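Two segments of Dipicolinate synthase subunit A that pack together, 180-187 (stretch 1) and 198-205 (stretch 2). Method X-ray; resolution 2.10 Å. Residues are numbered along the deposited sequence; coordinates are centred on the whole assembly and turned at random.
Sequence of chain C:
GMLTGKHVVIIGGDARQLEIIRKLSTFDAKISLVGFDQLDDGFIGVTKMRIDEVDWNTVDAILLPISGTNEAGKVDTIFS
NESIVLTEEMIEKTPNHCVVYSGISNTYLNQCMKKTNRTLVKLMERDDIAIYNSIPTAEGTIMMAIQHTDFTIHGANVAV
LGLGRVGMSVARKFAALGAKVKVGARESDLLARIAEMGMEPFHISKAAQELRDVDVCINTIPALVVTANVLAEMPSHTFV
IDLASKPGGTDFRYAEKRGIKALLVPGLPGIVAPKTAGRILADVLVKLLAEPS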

ATOM      1  N   LYS C 180       4.337   2.487 -15.545  1.00 37.58           N
ATOM      2  CA  LYS C 180       4.973   2.193 -16.840  1.00 38.44           C
ATOM      3  C   LYS C 180       6.013   1.174 -16.464  1.00 37.36           C
ATOM      4  O   LYS C 180       7.053   1.479 -15.910  1.00 36.87           O
ATOM      5  CB  LYS C 180       5.563   3.432 -17.488  1.00 39.25           C
ATOM      6  CG  LYS C 180       4.498   4.406 -17.929  1.00 46.73           C
ATOM      7  CD  LYS C 180       5.065   5.785 -18.252  1.00 53.75           C
ATOM      8  CE  LYS C 180       3.950   6.738 -18.773  1.00 58.44           C
ATOM      9  NZ  LYS C 180       2.739   6.769 -17.882  1.00 59.52           N
ATOM     10  N   VAL C 181       5.658  -0.058 -16.748  1.00 37.17           N
ATOM     11  CA  VAL C 181       6.404  -1.187 -16.306  1.00 35.02           C
ATOM     12  C   VAL C 181       7.346  -1.755 -17.324  1.00 36.00           C
ATOM     13  O   VAL C 181       7.009  -1.992 -18.473  1.00 35.28           O
ATOM     14  CB  VAL C 181       5.469  -2.329 -15.882  1.00 34.64           C
ATOM     15  CG1 VAL C 181       6.291  -3.559 -15.529  1.00 31.06           C
ATOM     16  CG2 VAL C 181       4.523  -1.911 -14.715  1.00 29.31           C
ATOM     17  N   LYS C 182       8.555  -1.974 -16.862  1.00 36.01           N
ATOM     18  CA  LYS C 182       9.548  -2.632 -17.699  1.00 38.13           C
ATOM     19  C   LYS C 182      10.011  -3.832 -16.918  1.00 37.07           C
ATOM     20  O   LYS C 182      10.084  -3.781 -15.705  1.00 34.42           O
ATOM     21  CB  LYS C 182      10.709  -1.720 -18.078  1.00 39.45           C
ATOM     22  CG  LYS C 182      11.471  -1.118 -16.931  1.00 43.01           C
ATOM     23  CD  LYS C 182      12.801  -0.478 -17.411  1.00 50.76           C
ATOM     24  CE  LYS C 182      12.603   0.748 -18.262  1.00 53.87           C
ATOM     25  NZ  LYS C 182      13.888   1.433 -18.737  1.00 55.74           N
ATOM     26  N   VAL C 183      10.226  -4.926 -17.627  1.00 36.01           N
ATOM     27  CA  VAL C 183      10.642  -6.169 -17.003  1.00 34.57           C
ATOM     28  C   VAL C 183      11.966  -6.657 -17.601  1.00 33.48           C
ATOM     29  O   VAL C 183      12.158  -6.740 -18.824  1.00 33.91           O
ATOM     30  CB  VAL C 183       9.547  -7.278 -17.093  1.00 31.98           C
ATOM     31  CG1 VAL C 183       9.969  -8.528 -16.218  1.00 32.71           C
ATOM     32  CG2 VAL C 183       8.162  -6.767 -16.639  1.00 31.27           C
ATOM     33  N   GLY C 184      12.881  -6.952 -16.704  1.00 32.88           N
ATOM     34  CA  GLY C 184      14.205  -7.467 -17.074  1.00 34.95           C
ATOM     35  C   GLY C 184      14.310  -8.967 -16.908  1.00 34.52           C
ATOM     36  O   GLY C 184      13.876  -9.527 -15.913  1.00 32.49           O
ATOM     37  N   ALA C 185      14.856  -9.618 -17.924  1.00 36.24           N
ATOM     38  CA  ALA C 185      15.050 -11.097 -17.895  1.00 35.89           C
ATOM     39  C   ALA C 185      16.066 -11.505 -18.929  1.00 35.78           C
ATOM     40  O   ALA C 185      16.377 -10.763 -19.827  1.00 36.47           O
ATOM     41  CB  ALA C 185      13.724 -11.835 -18.152  1.00 35.44           C
ATOM     42  N   ARG C 186      16.575 -12.704 -18.787  1.00 34.97           N
ATOM     43  CA  ARG C 186      17.568 -13.207 -19.706  1.00 36.18           C
ATOM     44  C   ARG C 186      17.006 -14.033 -20.890  1.00 35.40           C
ATOM     45  O   ARG C 186      17.507 -13.958 -22.008  1.00 35.13           O
ATOM     46  CB  ARG C 186      18.576 -14.061 -18.939  1.00 35.38           C
ATOM     47  CG  ARG C 186      19.814 -14.317 -19.744  1.00 43.25           C
ATOM     48  CD  ARG C 186      20.812 -15.178 -19.027  1.00 46.70           C
ATOM     49  NE  ARG C 186      20.120 -16.346 -18.493  1.00 54.47           N
ATOM     50  CZ  ARG C 186      19.713 -17.387 -19.218  1.00 60.99           C
ATOM     51  NH1 ARG C 186      19.931 -17.447 -20.532  1.00 61.90           N
ATOM     52  NH2 ARG C 186      19.089 -18.381 -18.611  1.00 63.61           N
ATOM     53  N   GLU C 187      15.973 -14.819 -20.615  1.00 36.31           N
ATOM     54  CA  GLU C 187      15.404 -15.759 -21.618  1.00 38.63           C
ATOM     55  C   GLU C 187      14.537 -15.088 -22.684  1.00 37.22           C
ATOM     56  O   GLU C 187      13.669 -14.282 -22.379  1.00 36.48           O
ATOM     57  CB  GLU C 187      14.628 -16.882 -20.949  1.00 38.93           C
ATOM     58  CG  GLU C 187      15.485 -17.779 -20.049  1.00 48.43           C
ATOM     59  CD  GLU C 187      15.632 -17.223 -18.631  1.00 49.79           C
ATOM     60  OE1 GLU C 187      15.575 -15.995 -18.475  1.00 50.15           O
ATOM     61  OE2 GLU C 187      15.798 -18.015 -17.683  1.00 58.47           O
ATOM     62  N   GLY C 198       2.310  -6.340 -23.004  1.00 35.75           N
ATOM     63  CA  GLY C 198       2.267  -4.887 -23.235  1.00 35.47           C
ATOM     64  C   GLY C 198       3.175  -4.127 -22.310  1.00 35.71           C
ATOM     65  O   GLY C 198       2.938  -2.972 -21.919  1.00 35.95           O
HETATM   66  N   MSE C 199       4.217  -4.801 -21.910  1.00 33.91           N
HETATM   67  CA  MSE C 199       5.185  -4.179 -21.060  1.00 34.67           C
HETATM   68  C   MSE C 199       6.515  -4.115 -21.820  1.00 33.68           C
HETATM   69  O   MSE C 199       6.686  -4.755 -22.849  1.00 32.70           O
HETATM   70  CB  MSE C 199       5.314  -4.949 -19.750  1.00 34.77           C
HETATM   71  CG  MSE C 199       4.003  -4.994 -18.975  1.00 42.42           C
HETATM   72 SE   MSE C 199       4.110  -5.989 -17.278  0.75 38.59          SE
HETATM   73  CE  MSE C 199       4.822  -7.615 -17.951  1.00 40.44           C
ATOM     74  N   GLU C 200       7.469  -3.375 -21.275  1.00 34.49           N
ATOM     75  CA  GLU C 200       8.737  -3.158 -21.977  1.00 36.04           C
ATOM     76  C   GLU C 200       9.799  -4.139 -21.512  1.00 35.56           C
ATOM     77  O   GLU C 200      10.233  -4.078 -20.366  1.00 34.97           O
ATOM     78  CB  GLU C 200       9.250  -1.719 -21.780  1.00 36.18           C
ATOM     79  CG  GLU C 200      10.619  -1.538 -22.438  1.00 41.67           C
ATOM     80  CD  GLU C 200      11.281  -0.185 -22.174  1.00 49.88           C
ATOM     81  OE1 GLU C 200      10.654   0.737 -21.587  1.00 49.10           O
ATOM     82  OE2 GLU C 200      12.455  -0.066 -22.572  1.00 55.51           O
ATOM     83  N   PRO C 201      10.201  -5.067 -22.386  1.00 36.02           N
ATOM     84  CA  PRO C 201      11.233  -5.984 -21.939  1.00 35.78           C
ATOM     85  C   PRO C 201      12.599  -5.438 -22.143  1.00 37.45           C
ATOM     86  O   PRO C 201      12.807  -4.564 -22.976  1.00 39.41           O
ATOM     87  CB  PRO C 201      11.085  -7.171 -22.892  1.00 35.94           C
ATOM     88  CG  PRO C 201      10.580  -6.588 -24.160  1.00 38.84           C
ATOM     89  CD  PRO C 201       9.752  -5.363 -23.762  1.00 37.77           C
ATOM     90  N   PHE C 202      13.524  -5.935 -21.350  1.00 36.64           N
ATOM     91  CA  PHE C 202      14.932  -5.620 -21.544  1.00 37.49           C
ATOM     92  C   PHE C 202      15.805  -6.768 -21.092  1.00 37.24           C
ATOM     93  O   PHE C 202      15.465  -7.446 -20.160  1.00 36.88           O
ATOM     94  CB  PHE C 202      15.344  -4.319 -20.861  1.00 38.53           C
ATOM     95  CG  PHE C 202      15.323  -4.353 -19.343  1.00 37.01           C
ATOM     96  CD1 PHE C 202      14.157  -4.094 -18.652  1.00 37.32           C
ATOM     97  CD2 PHE C 202      16.489  -4.548 -18.633  1.00 37.71           C
ATOM     98  CE1 PHE C 202      14.134  -4.062 -17.277  1.00 33.67           C
ATOM     99  CE2 PHE C 202      16.495  -4.517 -17.244  1.00 36.61           C
ATOM    100  CZ  PHE C 202      15.309  -4.288 -16.570  1.00 38.42           C
ATOM    101  N   HIS C 203      16.924  -6.991 -21.764  1.00 37.77           N
ATOM    102  CA  HIS C 203      17.809  -8.077 -21.352  1.00 37.93           C
ATOM    103  C   HIS C 203      18.440  -7.655 -20.049  1.00 38.64           C
ATOM    104  O   HIS C 203      18.959  -6.541 -19.886  1.00 39.93           O
ATOM    105  CB  HIS C 203      18.878  -8.421 -22.402  1.00 39.03           C
ATOM    106  CG  HIS C 203      19.563  -9.732 -22.157  1.00 39.44           C
ATOM    107  ND1 HIS C 203      20.674  -9.859 -21.352  1.00 37.69           N
ATOM    108  CD2 HIS C 203      19.311 -10.971 -22.646  1.00 40.04           C
ATOM    109  CE1 HIS C 203      21.073 -11.119 -21.352  1.00 40.70           C
ATOM    110  NE2 HIS C 203      20.263 -11.813 -22.132  1.00 39.95           N
ATOM    111  N   ILE C 204      18.398  -8.589 -19.123  1.00 38.96           N
ATOM    112  CA  ILE C 204      18.847  -8.363 -17.764  1.00 38.11           C
ATOM    113  C   ILE C 204      20.283  -7.839 -17.700  1.00 39.49           C
ATOM    114  O   ILE C 204      20.689  -7.180 -16.738  1.00 40.73           O
ATOM    115  CB  ILE C 204      18.706  -9.637 -16.928  1.00 36.99           C
ATOM    116  CG1 ILE C 204      18.756  -9.304 -15.444  1.00 35.38           C
ATOM    117  CG2 ILE C 204      19.795 -10.669 -17.330  1.00 31.71           C
ATOM    118  CD1 ILE C 204      17.655  -8.436 -14.920  1.00 30.53           C
ATOM    119  N   SER C 205      21.045  -8.111 -18.748  1.00 40.70           N
ATOM    120  CA  SER C 205      22.465  -7.716 -18.783  1.00 39.44           C
ATOM    121  C   SER C 205      22.626  -6.221 -18.992  1.00 38.31           C
ATOM    122  O   SER C 205      23.697  -5.677 -18.839  1.00 38.84           O
ATOM    123  CB  SER C 205      23.227  -8.493 -19.868  1.00 40.28           C
ATOM    124  OG  SER C 205      22.775  -8.120 -21.153  1.00 39.76           O
TER
HETATM  125  O   HOH W   1      11.968   2.759 -20.532  1.00 46.58           O

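Adjacent parallel β-strands are joined by a backbone ladder that side-chain packing supplements, and this pair from dipicolinate synthase subunit A is a compact example. Five backbone hydrogen bonds zigzag between the stretches: Glu200 N to Val181 O (3.2 Å), Val183 N to Glu200 O (2.9 Å), Phe202 N to Val183 O (3.0 Å), Ala185 N to Phe202 O (3.2 Å) and, just past the strand, Ile204 N to Ala185 O (3.1 Å). The odd-numbered residues of the first strand thus supply every bond from that side. Pro201, which has no amide hydrogen to give, falls where none is required; its CA instead approaches Val183 O at 3.3 Å.

Apolar packing adds to the ladder. Selenomethionine Met199 lies against two buried valines, its SE 3.7 Å from Val181 CG1 and its CE 3.7 Å from Val183 CG2. On the face shared by Lys182 and Glu200, the Phe202 ring folds back over Gly184, whose CA lies 3.5 Å from the ring centroid; a CB there would clash with Phe202 CZ, so glycine suits the site.

The polar side-chain contact is on that same face, where Lys182 is partly exposed and Glu200 exposed. Lys182 NZ and Glu200 OE2, 4.4 Å apart, are too distant for a salt bridge, but a water links this pair of side chains, donating to Glu200 OE1 (2.6 Å) and accepting a weak bond from Lys182 NZ (2.9 Å).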